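Local coordinates for GPI-anchored protein LLG1 (Arabidopsis thaliana, PDB 6A5D) that probably serves as a GPI-anchored co-receptor that takes part in perceiving RALF peptides within a heterotypic receptor complex, at residues 29-34 with 83-88. Residues are numbered along the deposited sequence; the frame is centred on the assembly and turned at random.
Sequences NFEFMN and NLYGKY. With NAG (2-acetamido-2-deoxy-beta-D-glucopyranose), chain C.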
loop_
_atom_site.group_PDB
_atom_site.type_symbol
_atom_site.label_atom_id
_atom_site.label_comp_id
_atom_site.label_asym_id
_atom_site.label_seq_id
_atom_site.Cartn_x
_atom_site.Cartn_y
_atom_site.Cartn_z
ATOM N N ASN A 29 4.752 -11.426 6.353
ATOM C CA ASN A 29 4.723 -12.337 5.203
ATOM C C ASN A 29 3.748 -11.831 4.138
ATOM O O ASN A 29 2.682 -12.399 3.889
ATOM C CB ASN A 29 4.388 -13.757 5.637
ATOM C CG ASN A 29 4.812 -14.791 4.610
ATOM O OD1 ASN A 29 5.160 -14.458 3.468
ATOM N ND2 ASN A 29 4.771 -16.059 5.004
ATOM N N PHE A 30 4.160 -10.748 3.475
ATOM C CA PHE A 30 3.306 -10.128 2.470
ATOM C C PHE A 30 2.937 -11.095 1.355
ATOM O O PHE A 30 1.832 -11.002 0.807
ATOM C CB PHE A 30 3.983 -8.878 1.910
ATOM C CG PHE A 30 3.914 -7.702 2.834
ATOM C CD1 PHE A 30 2.718 -7.054 3.014
ATOM C CD2 PHE A 30 5.044 -7.226 3.498
ATOM C CE1 PHE A 30 2.614 -5.962 3.861
ATOM C CE2 PHE A 30 4.956 -6.138 4.342
ATOM C CZ PHE A 30 3.740 -5.497 4.525
ATOM N N GLU A 31 3.818 -12.054 1.047
ATOM C CA GLU A 31 3.554 -12.982 -0.048
ATOM C C GLU A 31 2.208 -13.679 0.099
ATOM O O GLU A 31 1.498 -13.891 -0.893
ATOM C CB GLU A 31 4.663 -14.026 -0.144
ATOM C CG GLU A 31 4.418 -14.971 -1.321
ATOM C CD GLU A 31 5.503 -15.998 -1.521
ATOM O OE1 GLU A 31 6.490 -15.987 -0.762
ATOM O OE2 GLU A 31 5.370 -16.799 -2.481
ATOM N N PHE A 32 1.826 -14.015 1.327
ATOM C CA PHE A 32 0.662 -14.851 1.572
ATOM C C PHE A 32 -0.496 -14.124 2.237
ATOM O O PHE A 32 -1.446 -14.767 2.698
ATOM C CB PHE A 32 1.053 -16.124 2.327
ATOM C CG PHE A 32 1.851 -17.071 1.490
ATOM C CD1 PHE A 32 1.237 -17.779 0.468
ATOM C CD2 PHE A 32 3.215 -17.214 1.677
ATOM C CE1 PHE A 32 1.962 -18.645 -0.324
ATOM C CE2 PHE A 32 3.947 -18.083 0.875
ATOM C CZ PHE A 32 3.315 -18.796 -0.121
ATOM N N MET A 33 -0.451 -12.802 2.284
ATOM C CA MET A 33 -1.550 -12.041 2.841
ATOM C C MET A 33 -2.707 -11.987 1.856
ATOM O O MET A 33 -2.610 -12.408 0.695
ATOM C CB MET A 33 -1.095 -10.632 3.212
ATOM C CG MET A 33 -0.163 -10.675 4.399
ATOM S SD MET A 33 0.496 -9.066 4.904
ATOM C CE MET A 33 -1.009 -8.190 5.352
ATOM N N ASN A 34 -3.817 -11.463 2.339
ATOM C CA ASN A 34 -5.042 -11.405 1.567
ATOM C C ASN A 34 -5.216 -9.987 1.048
ATOM O O ASN A 34 -5.388 -9.053 1.833
ATOM C CB ASN A 34 -6.228 -11.836 2.430
ATOM C CG ASN A 34 -7.488 -12.015 1.616
ATOM O OD1 ASN A 34 -7.769 -11.219 0.735
ATOM N ND2 ASN A 34 -8.246 -13.068 1.895
ATOM N N ASN A 83 1.245 -5.007 -6.439
ATOM C CA ASN A 83 1.216 -4.748 -7.868
ATOM C C ASN A 83 1.131 -6.042 -8.660
ATOM O O ASN A 83 0.494 -6.076 -9.722
ATOM C CB ASN A 83 2.452 -3.948 -8.247
ATOM C CG ASN A 83 2.486 -2.578 -7.583
ATOM O OD1 ASN A 83 1.463 -2.078 -7.110
ATOM N ND2 ASN A 83 3.661 -1.970 -7.550
ATOM N N LEU A 84 1.755 -7.106 -8.157
ATOM C CA LEU A 84 1.687 -8.405 -8.815
ATOM C C LEU A 84 0.279 -8.988 -8.754
ATOM O O LEU A 84 -0.308 -9.349 -9.782
ATOM C CB LEU A 84 2.690 -9.355 -8.167
ATOM C CG LEU A 84 2.573 -10.788 -8.674
ATOM C CD1 LEU A 84 2.888 -10.842 -10.165
ATOM C CD2 LEU A 84 3.501 -11.696 -7.879
ATOM N N TYR A 85 -0.278 -9.104 -7.548
ATOM C CA TYR A 85 -1.571 -9.758 -7.402
ATOM C C TYR A 85 -2.711 -8.919 -7.972
ATOM O O TYR A 85 -3.713 -9.476 -8.438
ATOM C CB TYR A 85 -1.835 -10.061 -5.927
ATOM C CG TYR A 85 -0.877 -11.051 -5.285
ATOM C CD1 TYR A 85 -0.347 -12.116 -6.008
ATOM C CD2 TYR A 85 -0.496 -10.914 -3.951
ATOM C CE1 TYR A 85 0.519 -13.027 -5.419
ATOM C CE2 TYR A 85 0.372 -11.815 -3.354
ATOM C CZ TYR A 85 0.872 -12.874 -4.088
ATOM O OH TYR A 85 1.735 -13.776 -3.512
ATOM N N GLY A 86 -2.577 -7.593 -7.966
ATOM C CA GLY A 86 -3.654 -6.737 -8.421
ATOM C C GLY A 86 -3.477 -6.203 -9.826
ATOM O O GLY A 86 -4.372 -5.537 -10.363
ATOM N N LYS A 87 -2.320 -6.484 -10.425
ATOM C CA LYS A 87 -1.967 -5.970 -11.749
ATOM C C LYS A 87 -2.026 -4.446 -11.793
ATOM O O LYS A 87 -2.590 -3.850 -12.707
ATOM C CB LYS A 87 -2.790 -6.611 -12.866
ATOM C CG LYS A 87 -2.598 -8.107 -12.935
ATOM C CD LYS A 87 -3.712 -8.810 -12.179
ATOM C CE LYS A 87 -3.893 -10.248 -12.650
ATOM N NZ LYS A 87 -5.317 -10.673 -12.518
ATOM N N TYR A 88 -1.430 -3.806 -10.765
ATOM C CA TYR A 88 -1.492 -2.352 -10.667
ATOM C C TYR A 88 -0.194 -1.727 -11.156
ATOM O O TYR A 88 0.887 -2.278 -10.926
ATOM C CB TYR A 88 -1.692 -1.933 -9.210
ATOM C CG TYR A 88 -3.013 -2.360 -8.622
ATOM C CD1 TYR A 88 -4.207 -1.886 -9.140
ATOM C CD2 TYR A 88 -3.063 -3.234 -7.533
ATOM C CE1 TYR A 88 -5.429 -2.290 -8.604
ATOM C CE2 TYR A 88 -4.276 -3.638 -6.992
ATOM C CZ TYR A 88 -5.449 -3.160 -7.531
ATOM O OH TYR A 88 -6.660 -3.537 -7.004
HETATM C C1 NAG C . -9.448 -13.321 1.132
HETATM C C2 NAG C . -9.626 -14.847 0.956
HETATM C C3 NAG C . -10.976 -15.174 0.309
HETATM C C4 NAG C . -12.115 -14.430 0.990
HETATM C C5 NAG C . -11.790 -12.948 1.026
HETATM C C6 NAG C . -12.872 -12.143 1.698
HETATM C C7 NAG C . -7.607 -16.229 0.581
HETATM C C8 NAG C . -6.629 -16.701 -0.451
HETATM N N2 NAG C . -8.553 -15.394 0.139
HETATM O O3 NAG C . -11.196 -16.578 0.406
HETATM O O4 NAG C . -13.344 -14.652 0.305
HETATM O O5 NAG C . -10.592 -12.768 1.790
HETATM O O6 NAG C . -12.591 -10.755 1.631
HETATM O O7 NAG C . -7.538 -16.584 1.758
HETATM O O HOH W 1 3.364 -15.575 -4.963
#
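Tyr85 reaches from near the C-terminal end of helix 74-86 to Glu31, and its hydroxyl makes the one direct hydrogen bond between 83-88 and 29-34. The CA-CB bond already points toward 29-34, and chi1 of -64° sets CG opposite the carbonyl carbon, so that the ring continues outward across a CA-CA separation of 9.5 Å between Glu31 and Tyr85. Beyond CB and CG, Tyr85 CE2 and CZ both lie 3.4 Å from Glu31 O, which stands at the ring edge near its plane; Phe30 O is farther off, also near that plane. At the tip, Tyr85 OH donates to Glu31 O at 2.6 Å. The donor lies in the carbonyl plane on a lone pair, with a C=O...O angle of 138°. The acceptor belongs to the short 3-10 segment 30-31, whose turn is closed by Phe32 N bonding to Asn29 O. The modelled chain has helices and loops but no strands, and is cross-linked by disulfides; here the bond ties the loop preceding helix 36-39 to helix 74-86. On the same hydroxyl, a water in the ring plane donates to Tyr85 OH at 2.8 Å. The Glu31 chain runs extended beyond CG, which brings OE2 within weak reach of the same water, at 3.4 Å. Glu31 CG itself passes 3.7 Å from Tyr85 OH, and carboxylate and ring planes differ by 26°. A phenylalanine here would probably leave Glu31 O without its donor and the water without the hydroxyl it donates to. Tyr35 meets the Tyr85 ring edge-to-face, and its hydroxyl is hydrogen-bonded to Phe30 O. Three residues beyond Glu31, Asn34 carries an N-linked glycan, ND2 being bonded covalently to NAG C1.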